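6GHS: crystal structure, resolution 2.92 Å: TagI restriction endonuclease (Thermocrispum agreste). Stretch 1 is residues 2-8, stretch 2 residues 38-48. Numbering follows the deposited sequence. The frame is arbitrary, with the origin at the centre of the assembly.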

# COMPACT_ATOMS: atom_id res chain seq x y z
N ALA A 2 24.90 -26.06 3.29
CA ALA A 2 24.70 -24.84 2.45
C ALA A 2 23.50 -24.01 2.92
O ALA A 2 22.40 -24.54 3.06
CB ALA A 2 24.52 -25.23 0.98
N TYR A 3 23.73 -22.72 3.17
CA TYR A 3 22.65 -21.78 3.50
C TYR A 3 21.73 -21.54 2.30
O TYR A 3 22.20 -21.34 1.18
CB TYR A 3 23.22 -20.44 3.96
CG TYR A 3 22.18 -19.46 4.43
CD1 TYR A 3 21.58 -19.62 5.67
CD2 TYR A 3 21.80 -18.37 3.65
CE1 TYR A 3 20.62 -18.73 6.12
CE2 TYR A 3 20.84 -17.46 4.10
CZ TYR A 3 20.25 -17.65 5.34
OH TYR A 3 19.30 -16.79 5.84
N LYS A 4 20.43 -21.56 2.56
CA LYS A 4 19.38 -21.28 1.58
C LYS A 4 18.66 -20.00 2.07
O LYS A 4 18.10 -19.97 3.17
CB LYS A 4 18.44 -22.50 1.50
CG LYS A 4 17.12 -22.34 0.74
CD LYS A 4 17.24 -22.47 -0.79
CE LYS A 4 15.91 -22.90 -1.43
NZ LYS A 4 14.74 -22.05 -1.05
N ARG A 5 18.71 -18.94 1.25
CA ARG A 5 18.12 -17.64 1.62
C ARG A 5 16.61 -17.72 1.54
O ARG A 5 16.05 -18.02 0.48
CB ARG A 5 18.62 -16.50 0.73
CG ARG A 5 18.40 -15.14 1.37
CD ARG A 5 19.06 -14.00 0.62
NE ARG A 5 20.50 -14.19 0.47
CZ ARG A 5 21.41 -14.05 1.43
NH1 ARG A 5 21.06 -13.71 2.66
NH2 ARG A 5 22.70 -14.25 1.15
N THR A 6 15.96 -17.43 2.65
CA THR A 6 14.55 -17.74 2.78
C THR A 6 13.86 -16.70 3.62
O THR A 6 14.32 -16.36 4.70
CB THR A 6 14.36 -19.17 3.33
OG1 THR A 6 14.68 -20.11 2.29
CG2 THR A 6 12.92 -19.43 3.79
N PHE A 7 12.75 -16.21 3.10
CA PHE A 7 12.05 -15.10 3.68
C PHE A 7 10.88 -15.62 4.49
O PHE A 7 10.15 -16.50 4.03
CB PHE A 7 11.54 -14.17 2.59
CG PHE A 7 12.63 -13.65 1.69
CD1 PHE A 7 13.35 -12.52 2.05
CD2 PHE A 7 12.94 -14.31 0.51
CE1 PHE A 7 14.36 -12.05 1.23
CE2 PHE A 7 13.95 -13.85 -0.32
CZ PHE A 7 14.66 -12.72 0.05
N GLY A 8 10.72 -15.07 5.68
CA GLY A 8 9.65 -15.42 6.59
C GLY A 8 10.21 -16.18 7.77
O GLY A 8 11.43 -16.20 7.99
N ILE A 38 24.01 -7.77 7.98
CA ILE A 38 22.95 -8.02 7.02
C ILE A 38 23.17 -9.34 6.28
O ILE A 38 24.21 -9.55 5.66
CB ILE A 38 22.85 -6.86 6.02
CG1 ILE A 38 22.63 -5.55 6.76
CG2 ILE A 38 21.71 -7.10 5.03
CD1 ILE A 38 22.90 -4.30 5.94
N SER A 39 22.16 -10.20 6.34
CA SER A 39 22.04 -11.36 5.46
C SER A 39 21.31 -10.93 4.21
O SER A 39 20.11 -10.75 4.26
CB SER A 39 21.23 -12.46 6.16
OG SER A 39 20.94 -13.55 5.30
N GLY A 40 22.01 -10.76 3.09
CA GLY A 40 21.32 -10.31 1.88
C GLY A 40 22.14 -10.00 0.66
O GLY A 40 23.36 -9.84 0.73
N THR A 41 21.43 -9.87 -0.45
CA THR A 41 22.01 -9.76 -1.79
C THR A 41 21.14 -8.84 -2.65
O THR A 41 19.91 -8.86 -2.54
CB THR A 41 22.15 -11.18 -2.39
OG1 THR A 41 23.33 -11.78 -1.85
CG2 THR A 41 22.28 -11.21 -3.91
N ALA A 42 21.77 -8.03 -3.49
CA ALA A 42 21.04 -7.07 -4.34
C ALA A 42 19.99 -7.72 -5.24
O ALA A 42 18.94 -7.13 -5.47
CB ALA A 42 22.03 -6.29 -5.20
N LYS A 43 20.29 -8.91 -5.74
CA LYS A 43 19.42 -9.64 -6.66
C LYS A 43 18.18 -10.18 -5.95
O LYS A 43 17.07 -9.91 -6.39
CB LYS A 43 20.16 -10.81 -7.35
CG LYS A 43 21.13 -10.40 -8.46
CD LYS A 43 22.45 -9.80 -7.94
CE LYS A 43 23.35 -9.30 -9.08
NZ LYS A 43 24.47 -8.42 -8.61
N GLN A 44 18.38 -10.87 -4.82
CA GLN A 44 17.32 -11.68 -4.19
C GLN A 44 16.59 -11.03 -3.01
O GLN A 44 15.47 -11.45 -2.71
CB GLN A 44 17.82 -13.10 -3.83
CG GLN A 44 19.24 -13.25 -3.30
CD GLN A 44 19.62 -14.70 -3.00
OE1 GLN A 44 20.47 -14.96 -2.15
NE2 GLN A 44 19.00 -15.64 -3.68
N GLY A 45 17.18 -10.02 -2.39
CA GLY A 45 16.60 -9.33 -1.23
C GLY A 45 17.35 -9.71 0.03
O GLY A 45 18.23 -10.56 -0.01
N ALA A 46 17.00 -9.09 1.15
CA ALA A 46 17.61 -9.39 2.45
C ALA A 46 16.62 -10.13 3.32
O ALA A 46 15.51 -9.64 3.54
CB ALA A 46 18.05 -8.11 3.15
N ASP A 47 17.02 -11.30 3.82
CA ASP A 47 16.14 -12.14 4.65
C ASP A 47 16.36 -11.96 6.15
O ASP A 47 15.47 -12.31 6.93
CB ASP A 47 16.27 -13.61 4.27
CG ASP A 47 17.68 -14.15 4.43
OD1 ASP A 47 18.63 -13.39 4.13
OD2 ASP A 47 17.83 -15.33 4.80
N ALA A 48 17.49 -11.41 6.57
CA ALA A 48 17.69 -11.13 7.99
C ALA A 48 18.66 -10.02 8.29
O ALA A 48 19.51 -9.68 7.47
CB ALA A 48 18.14 -12.39 8.70
O HOH W 1 12.96 -12.97 6.13

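An extended segment with no regular secondary structure can be held against a β-hairpin almost entirely by side chains, and residues 2-8 of TagI illustrate how. Stretch 2 folds back on itself: strands 38-41 and 45-48 pair through S39 N to A48 O (2.9 Å) and G45 N to T41 O (3.0 Å), with 42-44 forming the connection. No direct backbone hydrogen bond joins the hairpin to stretch 1, which comes nearest at F7 and D47, their CA atoms 5.1 Å apart. There a water bridges the two stretches, accepting from G8 N at 3.1 Å and donating to D47 O at 2.7 Å. G45, at phi/psi 107/175, has backbone angles that call for glycine, and a CB there would also sit tightly against F7 CZ.

The alternation expected of an extended chain sends the CA-to-CB bonds of Y3 and R5 toward the hairpin and those of K4 and T6 away. D47 gathers the polar contacts. Its OD1 accepts from R5 NH1 at 2.9 Å, a salt bridge that balances charge at a buried carboxylate, and from S39 OG at 2.6 Å; its OD2 receives the Y3 hydroxyl in a very short hydrogen bond, OH to OD2 2.3 Å. Arginine suits its place because the planar guanidinium offers several donors at once: while NH1 engages D47, NE donates to Q44 OE1 at 2.7 Å, and G40 CA lies over one face. The long side chain thus bonds to the second strand and the connection, and packs against the first.

F7 adds a buried ring packed mainly against the hairpin backbone. Its chi1 is m, and although its CB points sideways, the ring end comes nearer the hairpin, closest at CZ to Q44 O (3.1 Å), with CD1 3.8 Å from D47 CB and the ring edge near A46 O (CE1 to O, 3.5 Å). Altogether 444 Å² is buried, with R5 and D47 the most heavily covered residues.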